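Local coordinates for protein rhodopsin (Todarodes pacificus, PDB 2Z73) that senses dim light for vision, isomerising its bound 11-cis retinal to all-trans and so activating G-protein signalling to phospholipase C, at residues S122-A127 with I156-L161; V164-G169 with I201-I206; L207-P212 with Q269-W274. All blocks are in the same frame, centred on the assembly; numbering follows the deposited sequence.

Contact 1 of 3, residues S122-A127 with I156-L161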
loop_
_atom_site.group_PDB
_atom_site.type_symbol
_atom_site.label_atom_id
_atom_site.label_comp_id
_atom_site.label_asym_id
_atom_site.label_seq_id
_atom_site.Cartn_x
_atom_site.Cartn_y
_atom_site.Cartn_z
ATOM N N SER A 122 -0.707 -4.755 0.894
ATOM C CA SER A 122 0.094 -3.549 0.890
ATOM C C SER A 122 0.504 -3.068 2.290
ATOM O O SER A 122 1.644 -2.638 2.486
ATOM C CB SER A 122 -0.616 -2.447 0.107
ATOM O OG SER A 122 -0.518 -2.712 -1.281
ATOM N N ILE A 123 -0.396 -3.148 3.268
ATOM C CA ILE A 123 -0.051 -2.730 4.630
ATOM C C ILE A 123 0.831 -3.757 5.321
ATOM O O ILE A 123 1.773 -3.397 6.028
ATOM C CB ILE A 123 -1.279 -2.530 5.530
ATOM C CG1 ILE A 123 -2.531 -3.059 4.831
ATOM C CG2 ILE A 123 -1.389 -1.070 5.938
ATOM C CD1 ILE A 123 -3.740 -3.138 5.725
ATOM N N MET A 124 0.533 -5.037 5.133
ATOM C CA MET A 124 1.344 -6.067 5.776
ATOM C C MET A 124 2.761 -6.050 5.197
ATOM O O MET A 124 3.738 -6.332 5.903
ATOM C CB MET A 124 0.718 -7.448 5.601
ATOM C CG MET A 124 1.344 -8.496 6.490
ATOM S SD MET A 124 1.516 -7.937 8.208
ATOM C CE MET A 124 -0.076 -8.323 8.878
ATOM N N THR A 125 2.876 -5.715 3.912
ATOM C CA THR A 125 4.188 -5.647 3.297
ATOM C C THR A 125 4.875 -4.474 3.967
ATOM O O THR A 125 6.042 -4.563 4.337
ATOM C CB THR A 125 4.126 -5.385 1.775
ATOM O OG1 THR A 125 3.469 -6.472 1.126
ATOM C CG2 THR A 125 5.527 -5.250 1.202
ATOM N N MET A 126 4.145 -3.373 4.121
ATOM C CA MET A 126 4.710 -2.200 4.773
ATOM C C MET A 126 5.144 -2.604 6.183
ATOM O O MET A 126 6.182 -2.160 6.671
ATOM C CB MET A 126 3.695 -1.052 4.815
ATOM C CG MET A 126 3.555 -0.318 3.485
ATOM S SD MET A 126 2.381 1.068 3.507
ATOM C CE MET A 126 1.479 0.815 1.970
ATOM N N ALA A 127 4.364 -3.473 6.822
ATOM C CA ALA A 127 4.709 -3.938 8.159
ATOM C C ALA A 127 6.097 -4.592 8.111
ATOM O O ALA A 127 6.966 -4.276 8.928
ATOM C CB ALA A 127 3.669 -4.937 8.653
ATOM N N ILE A 156 7.671 -12.418 3.058
ATOM C CA ILE A 156 6.634 -12.197 2.048
ATOM C C ILE A 156 5.677 -13.389 1.979
ATOM O O ILE A 156 4.480 -13.210 1.746
ATOM C CB ILE A 156 7.213 -11.920 0.633
ATOM C CG1 ILE A 156 7.719 -13.211 -0.001
ATOM C CG2 ILE A 156 8.328 -10.887 0.722
ATOM C CD1 ILE A 156 8.197 -13.026 -1.425
ATOM N N ILE A 157 6.198 -14.599 2.186
ATOM C CA ILE A 157 5.352 -15.788 2.179
ATOM C C ILE A 157 4.302 -15.620 3.275
ATOM O O ILE A 157 3.134 -15.984 3.092
ATOM C CB ILE A 157 6.146 -17.081 2.469
ATOM C CG1 ILE A 157 7.056 -17.416 1.287
ATOM C CG2 ILE A 157 5.183 -18.231 2.730
ATOM C CD1 ILE A 157 7.844 -18.701 1.469
ATOM N N PHE A 158 4.721 -15.080 4.419
ATOM C CA PHE A 158 3.777 -14.848 5.504
ATOM C C PHE A 158 2.762 -13.826 4.999
ATOM O O PHE A 158 1.551 -13.985 5.175
ATOM C CB PHE A 158 4.472 -14.286 6.744
ATOM C CG PHE A 158 3.529 -13.610 7.703
ATOM C CD1 PHE A 158 2.527 -14.335 8.344
ATOM C CD2 PHE A 158 3.613 -12.239 7.933
ATOM C CE1 PHE A 158 1.614 -13.700 9.201
ATOM C CE2 PHE A 158 2.705 -11.597 8.786
ATOM C CZ PHE A 158 1.705 -12.332 9.419
ATOM N N VAL A 159 3.279 -12.772 4.373
ATOM C CA VAL A 159 2.439 -11.720 3.833
ATOM C C VAL A 159 1.370 -12.295 2.910
ATOM O O VAL A 159 0.187 -12.002 3.062
ATOM C CB VAL A 159 3.252 -10.707 3.012
ATOM C CG1 VAL A 159 2.326 -9.617 2.495
ATOM C CG2 VAL A 159 4.392 -10.124 3.854
ATOM N N TRP A 160 1.787 -13.108 1.944
ATOM C CA TRP A 160 0.834 -13.685 1.015
ATOM C C TRP A 160 -0.192 -14.552 1.723
ATOM O O TRP A 160 -1.389 -14.384 1.522
ATOM C CB TRP A 160 1.553 -14.474 -0.087
ATOM C CG TRP A 160 2.055 -13.605 -1.221
ATOM C CD1 TRP A 160 3.198 -12.861 -1.244
ATOM C CD2 TRP A 160 1.403 -13.374 -2.481
ATOM N NE1 TRP A 160 3.304 -12.181 -2.439
ATOM C CE2 TRP A 160 2.214 -12.479 -3.215
ATOM C CE3 TRP A 160 0.211 -13.838 -3.061
ATOM C CZ2 TRP A 160 1.874 -12.040 -4.498
ATOM C CZ3 TRP A 160 -0.126 -13.400 -4.339
ATOM C CH2 TRP A 160 0.705 -12.510 -5.042
ATOM N N LEU A 161 0.260 -15.473 2.562
ATOM C CA LEU A 161 -0.672 -16.330 3.283
ATOM C C LEU A 161 -1.645 -15.482 4.086
ATOM O O LEU A 161 -2.865 -15.651 3.997
ATOM C CB LEU A 161 0.077 -17.285 4.211
ATOM C CG LEU A 161 0.384 -18.639 3.583
ATOM C CD1 LEU A 161 -0.918 -19.241 3.065
ATOM C CD2 LEU A 161 1.374 -18.482 2.442
#
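Met124 and Val159 face each other across a buried helix-helix contact, each with its CB directed at the other segment, and their CA atoms are 6.1 Å apart. The Met124 side chain runs at about a right angle to that of Phe158. With CG anti to the backbone N (chi1 -167°) and the chain bent at both later torsions, Met124 brings SD 3.9 Å from CE2 of Phe158. This is a Met-aromatic contact of oblique approach, the sulfur standing 5.2 Å from the centroid of the Phe158 ring. Here transmembrane helices 3 and 4 of the seven-helix rhodopsin-family bundle run nearly antiparallel, at 155°, with the axes of the two segments 9.5 Å apart. Val159 turns CG1 towards helix 122-127, where it meets CB of Met124 at 4.1 Å. The same methyl lies 3.6 Å from OG1 of Thr125, and those two side chains also cross roughly perpendicularly. That hydroxyl is hydrogen-bonded to Met121 O, one turn back on its own helix, so Val159 packs against an oxygen already satisfied. The Phe158 ring also meets that of Trp162, one turn on along its own helix, the planes at about 50°.

Contact 2 of 3, residues V164-G169 with I201-I206. With RET (retinal), chain D.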
loop_
_atom_site.group_PDB
_atom_site.type_symbol
_atom_site.label_atom_id
_atom_site.label_comp_id
_atom_site.label_asym_id
_atom_site.label_seq_id
_atom_site.Cartn_x
_atom_site.Cartn_y
_atom_site.Cartn_z
ATOM N N VAL A 164 -4.211 -13.548 1.807
ATOM C CA VAL A 164 -5.231 -14.399 1.235
ATOM C C VAL A 164 -6.194 -14.839 2.328
ATOM O O VAL A 164 -7.413 -14.790 2.146
ATOM C CB VAL A 164 -4.616 -15.641 0.574
ATOM C CG1 VAL A 164 -5.705 -16.465 -0.109
ATOM C CG2 VAL A 164 -3.557 -15.210 -0.417
ATOM N N LEU A 165 -5.637 -15.248 3.466
ATOM C CA LEU A 165 -6.427 -15.715 4.597
ATOM C C LEU A 165 -7.559 -14.802 5.053
ATOM O O LEU A 165 -8.693 -15.249 5.249
ATOM C CB LEU A 165 -5.515 -15.987 5.793
ATOM C CG LEU A 165 -6.232 -16.291 7.111
ATOM C CD1 LEU A 165 -7.133 -17.515 6.952
ATOM C CD2 LEU A 165 -5.201 -16.515 8.189
ATOM N N TRP A 166 -7.263 -13.522 5.232
ATOM C CA TRP A 166 -8.279 -12.597 5.702
ATOM C C TRP A 166 -9.170 -12.008 4.625
ATOM O O TRP A 166 -10.083 -11.243 4.926
ATOM C CB TRP A 166 -7.619 -11.483 6.519
ATOM C CG TRP A 166 -6.887 -12.036 7.692
ATOM C CD1 TRP A 166 -5.576 -11.840 8.004
ATOM C CD2 TRP A 166 -7.401 -12.953 8.664
ATOM N NE1 TRP A 166 -5.235 -12.584 9.109
ATOM C CE2 TRP A 166 -6.338 -13.277 9.534
ATOM C CE3 TRP A 166 -8.658 -13.535 8.885
ATOM C CZ2 TRP A 166 -6.491 -14.162 10.613
ATOM C CZ3 TRP A 166 -8.813 -14.417 9.959
ATOM C CH2 TRP A 166 -7.731 -14.720 10.808
ATOM N N ALA A 167 -8.919 -12.371 3.373
ATOM C CA ALA A 167 -9.730 -11.857 2.281
ATOM C C ALA A 167 -10.552 -12.954 1.630
ATOM O O ALA A 167 -11.527 -12.673 0.929
ATOM C CB ALA A 167 -8.846 -11.193 1.240
ATOM N N ILE A 168 -10.184 -14.205 1.880
ATOM C CA ILE A 168 -10.894 -15.312 1.258
ATOM C C ILE A 168 -12.189 -15.735 1.946
ATOM O O ILE A 168 -12.963 -16.518 1.388
ATOM C CB ILE A 168 -9.969 -16.538 1.105
ATOM C CG1 ILE A 168 -10.496 -17.430 -0.018
ATOM C CG2 ILE A 168 -9.863 -17.298 2.423
ATOM C CD1 ILE A 168 -9.444 -18.366 -0.595
ATOM N N GLY A 169 -12.434 -15.212 3.144
ATOM C CA GLY A 169 -13.640 -15.569 3.866
ATOM C C GLY A 169 -14.880 -15.540 2.994
ATOM O O GLY A 169 -15.496 -16.576 2.758
ATOM N N ILE A 201 -16.272 -9.334 9.113
ATOM C CA ILE A 201 -15.918 -7.916 9.081
ATOM C C ILE A 201 -14.962 -7.636 10.233
ATOM O O ILE A 201 -13.895 -7.057 10.043
ATOM C CB ILE A 201 -17.145 -7.000 9.252
ATOM C CG1 ILE A 201 -18.023 -7.067 8.008
ATOM C CG2 ILE A 201 -16.689 -5.581 9.523
ATOM C CD1 ILE A 201 -19.241 -6.201 8.071
ATOM N N LEU A 202 -15.346 -8.052 11.436
ATOM C CA LEU A 202 -14.503 -7.824 12.603
ATOM C C LEU A 202 -13.113 -8.416 12.388
ATOM O O LEU A 202 -12.106 -7.856 12.833
ATOM C CB LEU A 202 -15.154 -8.431 13.849
ATOM C CG LEU A 202 -16.484 -7.770 14.222
ATOM C CD1 LEU A 202 -17.120 -8.525 15.364
ATOM C CD2 LEU A 202 -16.255 -6.309 14.591
ATOM N N CYS A 203 -13.063 -9.551 11.697
ATOM C CA CYS A 203 -11.794 -10.202 11.409
ATOM C C CYS A 203 -10.976 -9.376 10.417
ATOM O O CYS A 203 -9.757 -9.224 10.574
ATOM C CB CYS A 203 -12.034 -11.595 10.835
ATOM S SG CYS A 203 -12.308 -12.867 12.068
ATOM N N MET A 204 -11.651 -8.856 9.393
ATOM C CA MET A 204 -10.986 -8.051 8.385
ATOM C C MET A 204 -10.348 -6.837 9.028
ATOM O O MET A 204 -9.144 -6.603 8.883
ATOM C CB MET A 204 -11.972 -7.599 7.305
ATOM C CG MET A 204 -12.178 -8.614 6.188
ATOM S SD MET A 204 -13.236 -8.001 4.890
ATOM C CE MET A 204 -13.197 -9.375 3.759
ATOM N N PHE A 205 -11.160 -6.070 9.748
ATOM C CA PHE A 205 -10.692 -4.871 10.422
ATOM C C PHE A 205 -9.599 -5.118 11.454
ATOM O O PHE A 205 -8.591 -4.421 11.485
ATOM C CB PHE A 205 -11.872 -4.183 11.096
ATOM C CG PHE A 205 -12.621 -3.252 10.195
ATOM C CD1 PHE A 205 -12.251 -1.919 10.096
ATOM C CD2 PHE A 205 -13.676 -3.705 9.430
ATOM C CE1 PHE A 205 -12.921 -1.053 9.247
ATOM C CE2 PHE A 205 -14.349 -2.847 8.581
ATOM C CZ PHE A 205 -13.968 -1.514 8.490
ATOM N N ILE A 206 -9.794 -6.113 12.305
ATOM C CA ILE A 206 -8.816 -6.402 13.345
ATOM C C ILE A 206 -7.589 -7.161 12.839
ATOM O O ILE A 206 -6.459 -6.720 13.044
ATOM C CB ILE A 206 -9.496 -7.160 14.507
ATOM C CG1 ILE A 206 -10.635 -6.298 15.055
ATOM C CG2 ILE A 206 -8.505 -7.432 15.617
ATOM C CD1 ILE A 206 -11.637 -7.042 15.905
HETATM C C1 RET D . -10.773 -2.409 5.655
HETATM C C2 RET D . -10.053 -1.303 6.479
HETATM C C3 RET D . -8.983 -0.521 5.736
HETATM C C4 RET D . -7.963 -1.431 5.030
HETATM C C5 RET D . -8.623 -2.550 4.224
HETATM C C6 RET D . -9.891 -3.006 4.484
HETATM C C7 RET D . -10.544 -4.111 3.665
HETATM C C8 RET D . -10.993 -3.966 2.342
HETATM C C9 RET D . -11.570 -4.923 1.388
HETATM C C10 RET D . -11.845 -4.373 0.198
HETATM C C11 RET D . -12.351 -4.952 -1.028
HETATM C C12 RET D . -12.609 -4.319 -2.213
HETATM C C13 RET D . -12.613 -2.877 -2.675
HETATM C C14 RET D . -12.837 -2.583 -3.992
HETATM C C15 RET D . -12.875 -1.212 -4.516
HETATM C C16 RET D . -11.229 -3.519 6.602
HETATM C C17 RET D . -12.084 -1.745 5.121
HETATM C C18 RET D . -7.684 -3.030 3.148
HETATM C C19 RET D . -11.764 -6.377 1.769
HETATM C C20 RET D . -12.360 -1.799 -1.598
#
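Where transmembrane helices 4 and 5 meet beside the retinal pocket, Met204 and Phe205 of helix 5 belong to the pocket, and Trp166 packs on Met204 from helix 4, their CA atoms 5.9 Å apart. Met204 has CG beside its backbone N, and the extended chain runs alongside the Trp166 carbonyl to the chromophore. Its CG is 3.6 Å from Trp166 O, a carbon-oxygen packing contact, while SD lies 3.8 Å from C19, the methyl on C9 of the polyene. One side chain thus touches both the backbone of Trp166 and the ligand. On the next position back, Cys203 aims its CB at helix 4 and sets SG obliquely beside the Trp166 indole, 5.4 Å from the centroid of the six-membered ring, a sulfur-aromatic contact. The indole also has Leu165 over one face and meets Trp162 edge-to-face. Phe205 turns instead to the ligand's ionone ring, covering the geminal methyl C16 with a ring face and bringing CZ 3.9 Å from the other, C17. An alanine here would probably leave both methyls without their aromatic cover and with room to shift. C16 sits over the centre of the Phe205 ring, 3.6 Å above its plane.

Contact 3 of 3, residues L207-P212 with Q269-W274; sequences LGFFGP and QFLLSW. With RET (retinal), chain D.
Phe209 reaches across from helix 207-212 to meet Phe270 and Leu271 with the far end of its ring. Its CE1 lies 3.6 Å from the CD2 methyl of Leu271, which approaches the ring obliquely. The same CE1 comes to the edge of the Phe270 ring, near its plane and 4.0 Å from Phe270 CE1, the two side chains sliding past each other in opposite directions. Having CG anti to the backbone N (chi1 -168°) carries the Phe209 ring over to helix 269-274, although the CA atoms of Phe209 and Leu271 are 9.6 Å apart. One face of this ring lies against retinal, with C3 over its centre and 3.7 Å from its plane. Trp274 has retinal C18 off-centre over one indole face, and its CZ3 comes within 3.6 Å of C20. Further out, Trp274 CD1 stands over the centre of a Phe270 face, and Ile123 of helix 104-138 packs on both Phe209 and Phe270. Phe209 itself sits in a wider, pi-type turn just ahead of the kink at Pro212. Within the other helix, Ser273 OG donates a hydrogen bond to Gln269 O, one turn back, at 2.6 Å. Phe209 and Trp274 are part of the retinal pocket and give the ionone ring aromatic contacts from transmembrane helices 5 and 6, the tryptophan also flanking the polyene, as in other opsins.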
loop_
_atom_site.group_PDB
_atom_site.type_symbol
_atom_site.label_atom_id
_atom_site.label_comp_id
_atom_site.label_asym_id
_atom_site.label_seq_id
_atom_site.Cartn_x
_atom_site.Cartn_y
_atom_site.Cartn_z
ATOM N N LEU A 207 -7.799 -8.289 12.167
ATOM C CA LEU A 207 -6.668 -9.065 11.663
ATOM C C LEU A 207 -6.019 -8.461 10.421
ATOM O O LEU A 207 -4.800 -8.353 10.333
ATOM C CB LEU A 207 -7.090 -10.504 11.364
ATOM C CG LEU A 207 -7.405 -11.407 12.561
ATOM C CD1 LEU A 207 -6.262 -11.334 13.569
ATOM C CD2 LEU A 207 -8.714 -10.980 13.201
ATOM N N GLY A 208 -6.837 -8.065 9.459
ATOM C CA GLY A 208 -6.302 -7.497 8.240
ATOM C C GLY A 208 -5.772 -6.084 8.354
ATOM O O GLY A 208 -4.728 -5.766 7.787
ATOM N N PHE A 209 -6.476 -5.231 9.090
ATOM C CA PHE A 209 -6.079 -3.836 9.230
ATOM C C PHE A 209 -5.313 -3.495 10.514
ATOM O O PHE A 209 -4.109 -3.223 10.465
ATOM C CB PHE A 209 -7.328 -2.963 9.096
ATOM C CG PHE A 209 -7.041 -1.496 8.938
ATOM C CD1 PHE A 209 -5.904 -1.058 8.262
ATOM C CD2 PHE A 209 -7.939 -0.548 9.419
ATOM C CE1 PHE A 209 -5.673 0.304 8.068
ATOM C CE2 PHE A 209 -7.714 0.814 9.229
ATOM C CZ PHE A 209 -6.579 1.238 8.552
ATOM N N PHE A 210 -5.993 -3.504 11.658
ATOM C CA PHE A 210 -5.339 -3.174 12.924
ATOM C C PHE A 210 -4.062 -3.972 13.165
ATOM O O PHE A 210 -3.088 -3.457 13.706
ATOM C CB PHE A 210 -6.298 -3.398 14.100
ATOM C CG PHE A 210 -7.570 -2.601 14.006
ATOM C CD1 PHE A 210 -7.544 -1.275 13.582
ATOM C CD2 PHE A 210 -8.790 -3.165 14.366
ATOM C CE1 PHE A 210 -8.713 -0.522 13.520
ATOM C CE2 PHE A 210 -9.964 -2.419 14.309
ATOM C CZ PHE A 210 -9.923 -1.094 13.884
ATOM N N GLY A 211 -4.073 -5.233 12.758
ATOM C CA GLY A 211 -2.912 -6.077 12.950
ATOM C C GLY A 211 -1.608 -5.438 12.521
ATOM O O GLY A 211 -0.823 -5.019 13.371
ATOM N N PRO A 212 -1.347 -5.351 11.206
ATOM C CA PRO A 212 -0.120 -4.756 10.667
ATOM C C PRO A 212 0.125 -3.346 11.192
ATOM O O PRO A 212 1.260 -2.879 11.260
ATOM C CB PRO A 212 -0.351 -4.795 9.155
ATOM C CG PRO A 212 -1.857 -4.744 9.035
ATOM C CD PRO A 212 -2.283 -5.691 10.122
ATOM N N GLN A 269 0.055 7.438 3.744
ATOM C CA GLN A 269 -0.735 7.531 2.524
ATOM C C GLN A 269 -1.837 6.470 2.546
ATOM O O GLN A 269 -3.019 6.759 2.309
ATOM C CB GLN A 269 0.185 7.350 1.311
ATOM C CG GLN A 269 -0.531 7.242 -0.011
ATOM C CD GLN A 269 -0.921 5.819 -0.339
ATOM O OE1 GLN A 269 -0.077 4.991 -0.672
ATOM N NE2 GLN A 269 -2.204 5.527 -0.244
ATOM N N PHE A 270 -1.441 5.242 2.865
ATOM C CA PHE A 270 -2.368 4.126 2.930
ATOM C C PHE A 270 -3.494 4.409 3.909
ATOM O O PHE A 270 -4.672 4.331 3.555
ATOM C CB PHE A 270 -1.616 2.859 3.341
ATOM C CG PHE A 270 -2.459 1.626 3.318
ATOM C CD1 PHE A 270 -3.310 1.321 4.383
ATOM C CD2 PHE A 270 -2.458 0.794 2.204
ATOM C CE1 PHE A 270 -4.150 0.207 4.333
ATOM C CE2 PHE A 270 -3.290 -0.317 2.144
ATOM C CZ PHE A 270 -4.141 -0.612 3.210
ATOM N N LEU A 271 -3.125 4.726 5.147
ATOM C CA LEU A 271 -4.102 5.024 6.194
ATOM C C LEU A 271 -5.053 6.154 5.797
ATOM O O LEU A 271 -6.278 5.997 5.856
ATOM C CB LEU A 271 -3.382 5.387 7.493
ATOM C CG LEU A 271 -2.475 4.263 7.992
ATOM C CD1 LEU A 271 -1.710 4.714 9.216
ATOM C CD2 LEU A 271 -3.315 3.027 8.290
ATOM N N LEU A 272 -4.495 7.291 5.395
ATOM C CA LEU A 272 -5.310 8.429 4.982
ATOM C C LEU A 272 -6.233 8.051 3.841
ATOM O O LEU A 272 -7.321 8.602 3.711
ATOM C CB LEU A 272 -4.425 9.594 4.525
ATOM C CG LEU A 272 -3.680 10.366 5.605
ATOM C CD1 LEU A 272 -2.707 11.324 4.947
ATOM C CD2 LEU A 272 -4.674 11.112 6.481
ATOM N N SER A 273 -5.797 7.112 3.009
ATOM C CA SER A 273 -6.603 6.673 1.873
ATOM C C SER A 273 -7.715 5.680 2.238
ATOM O O SER A 273 -8.833 5.793 1.742
ATOM C CB SER A 273 -5.707 6.042 0.802
ATOM O OG SER A 273 -4.703 6.935 0.382
ATOM N N TRP A 274 -7.415 4.714 3.103
ATOM C CA TRP A 274 -8.414 3.716 3.473
ATOM C C TRP A 274 -9.301 4.011 4.679
ATOM O O TRP A 274 -10.478 3.645 4.681
ATOM C CB TRP A 274 -7.759 2.341 3.686
ATOM C CG TRP A 274 -7.272 1.688 2.431
ATOM C CD1 TRP A 274 -6.046 1.837 1.852
ATOM C CD2 TRP A 274 -8.008 0.793 1.585
ATOM N NE1 TRP A 274 -5.971 1.093 0.702
ATOM C CE2 TRP A 274 -7.159 0.441 0.513
ATOM C CE3 TRP A 274 -9.303 0.255 1.629
ATOM C CZ2 TRP A 274 -7.560 -0.429 -0.512
ATOM C CZ3 TRP A 274 -9.709 -0.613 0.607
ATOM C CH2 TRP A 274 -8.839 -0.944 -0.445
HETATM C C1 RET D . -10.773 -2.409 5.655
HETATM C C2 RET D . -10.053 -1.303 6.479
HETATM C C3 RET D . -8.983 -0.521 5.736
HETATM C C4 RET D . -7.963 -1.431 5.030
HETATM C C5 RET D . -8.623 -2.550 4.224
HETATM C C6 RET D . -9.891 -3.006 4.484
HETATM C C7 RET D . -10.544 -4.111 3.665
HETATM C C8 RET D . -10.993 -3.966 2.342
HETATM C C9 RET D . -11.570 -4.923 1.388
HETATM C C10 RET D . -11.845 -4.373 0.198
HETATM C C11 RET D . -12.351 -4.952 -1.028
HETATM C C12 RET D . -12.609 -4.319 -2.213
HETATM C C13 RET D . -12.613 -2.877 -2.675
HETATM C C14 RET D . -12.837 -2.583 -3.992
HETATM C C15 RET D . -12.875 -1.212 -4.516
HETATM C C16 RET D . -11.229 -3.519 6.602
HETATM C C17 RET D . -12.084 -1.745 5.121
HETATM C C18 RET D . -7.684 -3.030 3.148
HETATM C C19 RET D . -11.764 -6.377 1.769
HETATM C C20 RET D . -12.360 -1.799 -1.598
#

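All three contacts are largely apolar, with no hydrogen bond crossing between segments, but they differ in place. Contacts 1 and 3 are buried near the middle of the bundle, whereas contact 2, its centre about 17 Å from the centre of the chain, is only partly buried. Contacts 1 and 2 share helix 149-167; contacts 2 and 3 share helix 195-224 and both touch retinal, which contact 1 does not. Sulfur meets an aromatic ring in contacts 1 and 2, while contact 3 relies on rings and a leucine methyl. Contacts 1 and 3 pack directly, Met124 CE resting on Pro212. Trp166 likewise joins contact 2 to Leu207 of contact 3, and a probable backbone hydrogen bond links Phe210 N to Phe205 O.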